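Concanavalin B (Canavalia ensiformis, PDB 6CAF) may act as a carbohydrate-binding protein of jack bean seeds, with the chitinase-like fold of glycosyl hydrolase family 18. Local coordinates at residues 151-156 with 169-174; 199-204 with 234-239; 219-224 with 271-276. One frame throughout, in Å; residues are numbered along the deposited sequence.

Contact 1: 151-156 with 169-174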
loop_
_atom_site.group_PDB
_atom_site.type_symbol
_atom_site.label_atom_id
_atom_site.label_comp_id
_atom_site.label_asym_id
_atom_site.label_seq_id
_atom_site.Cartn_x
_atom_site.Cartn_y
_atom_site.Cartn_z
ATOM N N ILE A 151 -6.784 4.298 3.558
ATOM C CA ILE A 151 -5.780 5.249 3.118
ATOM C C ILE A 151 -4.431 4.612 3.419
ATOM O O ILE A 151 -4.174 4.164 4.554
ATOM C CB ILE A 151 -5.879 6.605 3.857
ATOM C CG1 ILE A 151 -7.256 7.238 3.659
ATOM C CG2 ILE A 151 -4.756 7.531 3.430
ATOM C CD1 ILE A 151 -7.637 7.630 2.255
ATOM N N HIS A 152 -3.571 4.590 2.383
ATOM C CA HIS A 152 -2.258 3.973 2.448
ATOM C C HIS A 152 -1.170 5.041 2.366
ATOM O O HIS A 152 -1.123 5.839 1.436
ATOM C CB HIS A 152 -2.137 2.998 1.301
ATOM C CG HIS A 152 -0.843 2.293 1.200
ATOM N ND1 HIS A 152 -0.347 1.507 2.206
ATOM C CD2 HIS A 152 -0.001 2.152 0.156
ATOM C CE1 HIS A 152 0.761 0.924 1.790
ATOM N NE2 HIS A 152 0.978 1.292 0.544
ATOM N N PHE A 153 -0.309 5.060 3.386
ATOM C CA PHE A 153 0.744 6.061 3.518
ATOM C C PHE A 153 2.026 5.542 2.860
ATOM O O PHE A 153 2.879 4.934 3.518
ATOM C CB PHE A 153 1.019 6.345 4.996
ATOM C CG PHE A 153 0.030 7.225 5.704
ATOM C CD1 PHE A 153 -1.318 6.949 5.712
ATOM C CD2 PHE A 153 0.501 8.297 6.450
ATOM C CE1 PHE A 153 -2.179 7.749 6.428
ATOM C CE2 PHE A 153 -0.349 9.057 7.200
ATOM C CZ PHE A 153 -1.690 8.803 7.171
ATOM N N ASP A 154 2.202 5.810 1.570
ATOM C CA ASP A 154 3.408 5.363 0.863
ATOM C C ASP A 154 4.405 6.527 0.844
ATOM O O ASP A 154 4.718 7.124 -0.205
ATOM C CB ASP A 154 3.084 4.840 -0.539
ATOM C CG ASP A 154 4.168 3.991 -1.125
ATOM O OD1 ASP A 154 5.294 3.959 -0.598
ATOM O OD2 ASP A 154 3.903 3.375 -2.186
ATOM N N ILE A 155 4.865 6.874 2.031
ATOM C CA ILE A 155 5.608 8.098 2.219
ATOM C C ILE A 155 7.087 7.800 2.043
ATOM O O ILE A 155 7.808 7.508 2.997
ATOM C CB ILE A 155 5.282 8.736 3.578
ATOM C CG1 ILE A 155 3.751 8.893 3.778
ATOM C CG2 ILE A 155 6.014 10.053 3.763
ATOM C CD1 ILE A 155 3.042 9.594 2.660
ATOM N N GLN A 156 7.526 7.831 0.792
ATOM C CA GLN A 156 8.849 7.389 0.471
ATOM C C GLN A 156 9.777 8.498 0.033
ATOM O O GLN A 156 10.996 8.357 0.112
ATOM C CB GLN A 156 8.841 6.201 -0.495
ATOM C CG GLN A 156 7.951 6.196 -1.643
ATOM C CD GLN A 156 8.262 5.116 -2.611
ATOM O OE1 GLN A 156 9.190 5.238 -3.387
ATOM N NE2 GLN A 156 7.510 4.034 -2.552
ATOM N N GLU A 169 -2.957 10.502 12.988
ATOM C CA GLU A 169 -3.747 10.762 14.173
ATOM C C GLU A 169 -5.109 11.347 13.821
ATOM O O GLU A 169 -6.147 10.956 14.373
ATOM C CB GLU A 169 -2.996 11.737 15.062
ATOM C CG GLU A 169 -3.781 12.185 16.284
ATOM C CD GLU A 169 -4.050 11.074 17.265
ATOM O OE1 GLU A 169 -3.200 10.178 17.341
ATOM O OE2 GLU A 169 -5.088 11.123 17.959
ATOM N N GLU A 170 -5.109 12.308 12.910
ATOM C CA GLU A 170 -6.349 12.959 12.557
ATOM C C GLU A 170 -7.305 12.016 11.822
ATOM O O GLU A 170 -8.514 12.022 12.058
ATOM C CB GLU A 170 -6.107 14.249 11.759
ATOM C CG GLU A 170 -5.336 15.312 12.525
ATOM C CD GLU A 170 -5.934 15.871 13.795
ATOM O OE1 GLU A 170 -7.080 15.568 14.147
ATOM O OE2 GLU A 170 -5.205 16.663 14.450
ATOM N N LEU A 171 -6.759 11.184 10.932
ATOM C CA LEU A 171 -7.590 10.190 10.276
ATOM C C LEU A 171 -8.138 9.174 11.288
ATOM O O LEU A 171 -9.305 8.782 11.209
ATOM C CB LEU A 171 -6.815 9.478 9.162
ATOM C CG LEU A 171 -6.652 10.259 7.896
ATOM C CD1 LEU A 171 -5.560 9.646 7.028
ATOM C CD2 LEU A 171 -7.947 10.342 7.117
ATOM N N TYR A 172 -7.282 8.748 12.203
ATOM C CA TYR A 172 -7.693 7.810 13.204
ATOM C C TYR A 172 -8.834 8.365 14.079
ATOM O O TYR A 172 -9.805 7.684 14.398
ATOM C CB TYR A 172 -6.488 7.445 14.060
ATOM C CG TYR A 172 -6.857 6.332 14.972
ATOM C CD1 TYR A 172 -6.860 5.003 14.513
ATOM C CD2 TYR A 172 -7.217 6.568 16.213
ATOM C CE1 TYR A 172 -7.265 3.971 15.318
ATOM C CE2 TYR A 172 -7.624 5.530 17.071
ATOM C CZ TYR A 172 -7.627 4.237 16.601
ATOM O OH TYR A 172 -8.016 3.156 17.350
ATOM N N GLN A 173 -8.734 9.641 14.419
ATOM C CA GLN A 173 -9.769 10.264 15.231
ATOM C C GLN A 173 -11.091 10.362 14.472
ATOM O O GLN A 173 -12.161 10.145 15.048
ATOM C CB GLN A 173 -9.319 11.632 15.745
ATOM C CG GLN A 173 -8.212 11.558 16.787
ATOM C CD GLN A 173 -8.637 10.806 18.024
ATOM O OE1 GLN A 173 -9.793 10.890 18.433
ATOM N NE2 GLN A 173 -7.715 10.054 18.618
ATOM N N ILE A 174 -11.034 10.679 13.193
ATOM C CA ILE A 174 -12.222 10.754 12.350
ATOM C C ILE A 174 -12.907 9.376 12.322
ATOM O O ILE A 174 -14.139 9.292 12.319
ATOM C CB ILE A 174 -11.866 11.275 10.923
ATOM C CG1 ILE A 174 -11.583 12.767 10.951
ATOM C CG2 ILE A 174 -12.991 10.962 9.934
ATOM C CD1 ILE A 174 -10.853 13.244 9.691
#
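One methyl group carries this contact: CD1 of Leu-171 makes the closest approach to both Phe-153 and Ile-151, while the backbones stay apart, with Ile-151 CA 8.9 Å from Leu-171 CA. The methyl comes up to the edge of the Phe-153 ring, near its plane, 3.9 Å from CE1 and 4.0 Å from CZ. With chi1 of Phe-153 at -77°, CG lies beside the backbone N and the ring extends from the strand toward the helix to meet the incoming leucine. Ile-151 adds a looser apolar touch, its CG2 branch 4.3 Å from the same CD1 of Leu-171. Farther along, Asp-154 and Ile-155 centre successive inverse gamma turns, and Gln-156 folds back so that NE2 donates to Asp-154 OD1 at 3.0 Å, almost straight but from above the carboxylate plane. Strand and helix belong to one right-handed beta-alpha-beta unit of the TIM barrel, 150-154, 164-178 and 183-186. Strands 103-109 and 183-186 flank the strand through backbone hydrogen bonds, Phe-206 meets the Phe-153 ring edge-to-face, and on the helix Ile-174 packs on Glu-128 and His-131 of helix 120-135.

Contact 2: 199-204 with 234-239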
loop_
_atom_site.group_PDB
_atom_site.type_symbol
_atom_site.label_atom_id
_atom_site.label_comp_id
_atom_site.label_asym_id
_atom_site.label_seq_id
_atom_site.Cartn_x
_atom_site.Cartn_y
_atom_site.Cartn_z
ATOM N N ASN A 199 7.676 7.892 13.418
ATOM C CA ASN A 199 6.776 8.477 14.420
ATOM C C ASN A 199 5.332 8.040 14.160
ATOM O O ASN A 199 4.587 7.718 15.099
ATOM C CB ASN A 199 6.855 9.995 14.448
ATOM C CG ASN A 199 8.078 10.496 15.124
ATOM O OD1 ASN A 199 8.735 9.800 15.868
ATOM N ND2 ASN A 199 8.333 11.763 14.932
ATOM N N ALA A 200 4.916 8.044 12.894
ATOM C CA ALA A 200 3.565 7.576 12.600
ATOM C C ALA A 200 3.379 6.118 13.030
ATOM O O ALA A 200 2.359 5.761 13.636
ATOM C CB ALA A 200 3.259 7.771 11.126
ATOM N N ILE A 201 4.335 5.265 12.706
ATOM C CA ILE A 201 4.187 3.858 13.039
ATOM C C ILE A 201 4.145 3.655 14.557
ATOM O O ILE A 201 3.386 2.805 15.047
ATOM C CB ILE A 201 5.266 3.019 12.354
ATOM C CG1 ILE A 201 5.031 3.074 10.854
ATOM C CG2 ILE A 201 5.208 1.589 12.855
ATOM C CD1 ILE A 201 6.170 2.497 10.026
ATOM N N GLN A 202 4.887 4.463 15.285
ATOM C CA GLN A 202 4.918 4.348 16.735
ATOM C C GLN A 202 3.605 4.755 17.398
ATOM O O GLN A 202 3.412 4.441 18.572
ATOM C CB GLN A 202 6.084 5.132 17.297
ATOM C CG GLN A 202 7.430 4.470 17.001
ATOM C CD GLN A 202 7.544 3.099 17.643
ATOM O OE1 GLN A 202 7.412 2.985 18.847
ATOM N NE2 GLN A 202 7.762 2.062 16.838
ATOM N N THR A 203 2.685 5.402 16.668
ATOM C CA THR A 203 1.346 5.691 17.236
ATOM C C THR A 203 0.500 4.423 17.416
ATOM O O THR A 203 -0.521 4.464 18.103
ATOM C CB THR A 203 0.510 6.636 16.351
ATOM O OG1 THR A 203 0.131 5.969 15.150
ATOM C CG2 THR A 203 1.196 7.958 16.080
ATOM N N ARG A 204 0.865 3.354 16.721
ATOM C CA ARG A 204 0.091 2.111 16.717
ATOM C C ARG A 204 -1.254 2.226 16.024
ATOM O O ARG A 204 -2.079 1.306 16.127
ATOM C CB ARG A 204 -0.048 1.518 18.127
ATOM C CG ARG A 204 1.282 1.463 18.836
ATOM C CD ARG A 204 1.204 0.775 20.183
ATOM N NE ARG A 204 2.525 0.797 20.810
ATOM C CZ ARG A 204 2.829 0.271 21.972
ATOM N NH1 ARG A 204 1.932 -0.395 22.647
ATOM N NH2 ARG A 204 4.045 0.441 22.455
ATOM N N LEU A 234 12.355 -9.648 11.406
ATOM C CA LEU A 234 12.431 -9.705 12.848
ATOM C C LEU A 234 12.396 -8.311 13.471
ATOM O O LEU A 234 11.649 -8.059 14.422
ATOM C CB LEU A 234 13.692 -10.464 13.275
ATOM C CG LEU A 234 13.920 -10.600 14.770
ATOM C CD1 LEU A 234 12.769 -11.328 15.453
ATOM C CD2 LEU A 234 15.245 -11.282 15.080
ATOM N N SER A 235 13.227 -7.416 12.962
ATOM C CA SER A 235 13.251 -6.054 13.487
ATOM C C SER A 235 11.875 -5.409 13.433
ATOM O O SER A 235 11.449 -4.731 14.383
ATOM C CB SER A 235 14.265 -5.239 12.721
ATOM O OG SER A 235 15.568 -5.768 12.831
ATOM N N TRP A 236 11.173 -5.587 12.321
ATOM C CA TRP A 236 9.839 -5.016 12.150
ATOM C C TRP A 236 8.832 -5.657 13.110
ATOM O O TRP A 236 7.925 -4.958 13.594
ATOM C CB TRP A 236 9.384 -5.104 10.680
ATOM C CG TRP A 236 10.022 -4.017 9.900
ATOM C CD1 TRP A 236 11.136 -4.096 9.137
ATOM C CD2 TRP A 236 9.630 -2.642 9.897
ATOM N NE1 TRP A 236 11.450 -2.867 8.635
ATOM C CE2 TRP A 236 10.544 -1.950 9.093
ATOM C CE3 TRP A 236 8.590 -1.936 10.489
ATOM C CZ2 TRP A 236 10.456 -0.588 8.864
ATOM C CZ3 TRP A 236 8.514 -0.583 10.279
ATOM C CH2 TRP A 236 9.433 0.078 9.478
ATOM N N THR A 237 8.959 -6.953 13.399
ATOM C CA THR A 237 8.035 -7.536 14.356
ATOM C C THR A 237 8.177 -6.885 15.718
ATOM O O THR A 237 7.224 -6.816 16.473
ATOM C CB THR A 237 8.176 -9.054 14.515
ATOM O OG1 THR A 237 9.437 -9.407 15.083
ATOM C CG2 THR A 237 7.936 -9.774 13.197
ATOM N N LYS A 238 9.378 -6.415 16.037
ATOM C CA LYS A 238 9.565 -5.729 17.330
ATOM C C LYS A 238 9.133 -4.269 17.294
ATOM O O LYS A 238 8.712 -3.719 18.320
ATOM C CB LYS A 238 11.007 -5.772 17.753
ATOM C CG LYS A 238 11.558 -7.157 17.821
ATOM C CD LYS A 238 10.644 -8.087 18.567
ATOM C CE LYS A 238 11.357 -9.402 18.775
ATOM N NZ LYS A 238 10.502 -10.400 19.473
ATOM N N SER A 239 9.223 -3.670 16.326
ATOM C CA SER A 239 8.997 -2.209 16.023
ATOM C C SER A 239 7.412 -2.000 15.912
ATOM O O SER A 239 6.922 -0.913 16.225
ATOM C CB SER A 239 9.708 -1.800 14.711
ATOM O OG SER A 239 10.997 -1.220 14.906
HETATM O O HOH W 1 4.352 0.442 16.542
#
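This is a helix-to-helix contact on the outer layer of the TIM barrel, where the short helix 198-202 meets the last turns of helix 227-239, with strand 208-212 beneath both. It has an apolar inner part and a polar outer one. Inside, Ile-201 reaches toward helix 227-239 with CG1 beside the backbone N (chi1 -66°), and its CD1 methyl meets the edge of the Trp-236 indole near the ring plane, 3.9 Å from CZ3 and 4.1 Å from CH2. The two side chains are roughly perpendicular. Trp-236 is further held at its opposite, pyrrole end, where NE1 donates to Cys-190 O, while Ile-201 rests on Ile-209 and Trp-236 on Val-211. Toward solvent, the bent chain of Gln-202 brings NE2 to Ser-239 O at 3.2 Å, a weak hydrogen bond with an N-H...O angle of only 126°. A water also bridges the two helices, 3.0 Å from Ile-201 O and 2.9 Å from Ser-239 O. Ser-239 is modelled in two conformers, which leaves the weak glutamine bond less certain; in one of them its OG hydrogen-bonds Ser-192 OG. The chain leaves helix 198-202 through Arg-204, whose positive phi turns the backbone and whose guanidinium makes a cation-pi contact with Tyr-241. Just before it, Thr-203 OG1 accepts from His-205 N and donates to Ala-200 O at 2.7 Å, in the carbonyl plane with a C=O...OG1 angle of 159°.

Contact 3: 219-224 with 271-276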
loop_
_atom_site.group_PDB
_atom_site.type_symbol
_atom_site.label_atom_id
_atom_site.label_comp_id
_atom_site.label_asym_id
_atom_site.label_seq_id
_atom_site.Cartn_x
_atom_site.Cartn_y
_atom_site.Cartn_z
ATOM N N CYS A 219 18.653 -4.899 3.704
ATOM C CA CYS A 219 17.504 -5.596 4.250
ATOM C C CYS A 219 16.710 -6.401 3.243
ATOM O O CYS A 219 15.664 -6.942 3.592
ATOM C CB CYS A 219 16.555 -4.630 4.984
ATOM S SG CYS A 219 16.243 -2.973 4.321
ATOM N N GLN A 220 17.185 -6.506 2.014
ATOM C CA GLN A 220 16.437 -7.210 0.998
ATOM C C GLN A 220 17.005 -8.602 0.736
ATOM O O GLN A 220 18.126 -8.944 1.131
ATOM C CB GLN A 220 16.388 -6.398 -0.294
ATOM C CG GLN A 220 17.715 -6.404 -1.055
ATOM C CD GLN A 220 17.798 -5.273 -2.060
ATOM O OE1 GLN A 220 16.882 -4.453 -2.185
ATOM N NE2 GLN A 220 18.924 -5.192 -2.746
ATOM N N TYR A 221 16.195 -9.423 0.083
ATOM C CA TYR A 221 16.650 -10.716 -0.386
ATOM C C TYR A 221 17.710 -10.590 -1.460
ATOM O O TYR A 221 17.640 -9.681 -2.298
ATOM C CB TYR A 221 15.461 -11.421 -1.017
ATOM C CG TYR A 221 15.755 -12.762 -1.670
ATOM C CD1 TYR A 221 15.850 -13.938 -0.923
ATOM C CD2 TYR A 221 15.937 -12.856 -3.029
ATOM C CE1 TYR A 221 16.110 -15.160 -1.519
ATOM C CE2 TYR A 221 16.190 -14.078 -3.638
ATOM C CZ TYR A 221 16.299 -15.225 -2.877
ATOM O OH TYR A 221 16.581 -16.425 -3.476
ATOM N N SER A 222 18.623 -11.556 -1.502
ATOM C CA SER A 222 19.416 -11.796 -2.716
ATOM C C SER A 222 19.600 -13.281 -2.858
ATOM O O SER A 222 19.412 -14.026 -1.907
ATOM C CB SER A 222 20.755 -11.051 -2.695
ATOM O OG SER A 222 21.591 -11.505 -1.653
ATOM N N THR A 223 19.917 -13.715 -4.075
ATOM C CA THR A 223 19.971 -15.148 -4.362
ATOM C C THR A 223 20.836 -15.864 -3.346
ATOM O O THR A 223 21.974 -15.478 -3.128
ATOM C CB THR A 223 20.513 -15.414 -5.774
ATOM O OG1 THR A 223 19.772 -14.633 -6.713
ATOM C CG2 THR A 223 20.373 -16.886 -6.122
ATOM N N GLY A 224 20.274 -16.890 -2.704
ATOM C CA GLY A 224 21.004 -17.693 -1.718
ATOM C C GLY A 224 21.254 -17.037 -0.369
ATOM O O GLY A 224 21.989 -17.589 0.466
ATOM N N GLY A 271 9.390 -21.082 -0.787
ATOM C CA GLY A 271 10.196 -22.147 -0.216
ATOM C C GLY A 271 11.335 -21.713 0.689
ATOM O O GLY A 271 11.679 -22.410 1.648
ATOM N N GLN A 272 11.952 -20.589 0.363
ATOM C CA GLN A 272 13.182 -20.125 1.015
ATOM C C GLN A 272 12.963 -19.006 2.008
ATOM O O GLN A 272 13.805 -18.808 2.864
ATOM C CB GLN A 272 14.211 -19.586 -0.004
ATOM C CG GLN A 272 14.732 -20.566 -1.038
ATOM C CD GLN A 272 15.706 -19.919 -2.022
ATOM O OE1 GLN A 272 16.392 -18.921 -1.716
ATOM N NE2 GLN A 272 15.760 -20.476 -3.219
ATOM N N VAL A 273 11.901 -18.206 1.827
ATOM C CA VAL A 273 11.732 -17.000 2.622
ATOM C C VAL A 273 10.587 -17.113 3.616
ATOM O O VAL A 273 10.817 -17.104 4.834
ATOM C CB VAL A 273 11.560 -15.760 1.721
ATOM C CG1 VAL A 273 11.317 -14.507 2.559
ATOM C CG2 VAL A 273 12.783 -15.596 0.830
ATOM N N LEU A 274 9.361 -17.267 3.129
ATOM C CA LEU A 274 8.229 -17.245 4.019
ATOM C C LEU A 274 8.296 -18.225 5.198
ATOM O O LEU A 274 7.921 -17.849 6.319
ATOM C CB LEU A 274 6.921 -17.416 3.245
ATOM C CG LEU A 274 6.553 -16.324 2.239
ATOM C CD1 LEU A 274 5.235 -16.655 1.568
ATOM C CD2 LEU A 274 6.496 -14.942 2.871
ATOM N N PRO A 275 8.741 -19.474 4.961
ATOM C CA PRO A 275 8.724 -20.402 6.092
ATOM C C PRO A 275 9.593 -19.986 7.261
ATOM O O PRO A 275 9.420 -20.485 8.380
ATOM C CB PRO A 275 9.238 -21.720 5.487
ATOM C CG PRO A 275 8.912 -21.586 4.025
ATOM C CD PRO A 275 9.158 -20.142 3.730
ATOM N N TYR A 276 10.513 -19.080 6.986
ATOM C CA TYR A 276 11.547 -18.730 7.915
ATOM C C TYR A 276 11.402 -17.344 8.513
ATOM O O TYR A 276 12.313 -16.848 9.149
ATOM C CB TYR A 276 12.901 -18.902 7.238
ATOM C CG TYR A 276 13.142 -20.310 6.829
ATOM C CD1 TYR A 276 13.232 -21.284 7.768
ATOM C CD2 TYR A 276 13.203 -20.682 5.491
ATOM C CE1 TYR A 276 13.456 -22.600 7.409
ATOM C CE2 TYR A 276 13.388 -21.993 5.119
ATOM C CZ TYR A 276 13.505 -22.956 6.095
ATOM O OH TYR A 276 13.700 -24.269 5.762
#
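A long loop at the C-terminal ends of the TIM-barrel strands, between strand 208-212 and helix 227-239, here packs against the C-terminal part of helix 266-273. Tyr-221 is the loop residue that spans the gap. Its CG stands anti to the backbone N (chi1 176°), which sends the ring from the extended loop toward the helix. The ring meets two consecutive helix residues. Val-273 CG2 comes in obliquely, 3.9 Å from Tyr-221 CD1 and 4.1 Å from CE1. At the far end, Gln-272 stretches out beyond CG and brings OE1 to the ring edge, in its plane, 3.1 Å from Tyr-221 OH. The phenol can give its hydrogen to OE1, though a competing acceptor leaves this choice tentative; Gln-272 also has a second conformer. Amide and ring planes stand 49° apart. Gly-224 only brushes the same side chain, its N 4.5 Å from Gln-272 OE1.

Around the tyrosine, Ile-226, Ile-264, Pro-265 and Ala-268 make up an apolar setting for a buried ring whose hydroxyl points to the more exposed glutamine. The loop is tied down by the Cys-219 to Cys-190 disulfide, and Gln-220 NE2 bonds to Gly-260 O. The helix widens into a pi-type turn at 271-273; a 3-10 segment follows at 274-275, and Tyr-276 N donates to Val-273 O at 2.9 Å.

How the contacts relate
Contact 1 is the most deeply buried, strand against helix inside one beta-alpha-beta unit and apolar throughout. Contacts 2 and 3 are only partly buried and add polar partners at their outer rims, a weak hydrogen bond from a side-chain amide and a water in contact 2, a phenol and an amide in contact 3. Contacts 1 and 2 have centres about 15 Å apart and share neighbours: Phe-206 and Leu-168 touch side chains of both. Contacts 2 and 3 interleave along the chain: 219-224 falls between the segments of contact 2, and 271-276 follows. Cys-190 serves both, its carbonyl toward Trp-236 and its sulfur toward Cys-219. Contacts 1 and 3 lie on opposite sides of the chain's centre.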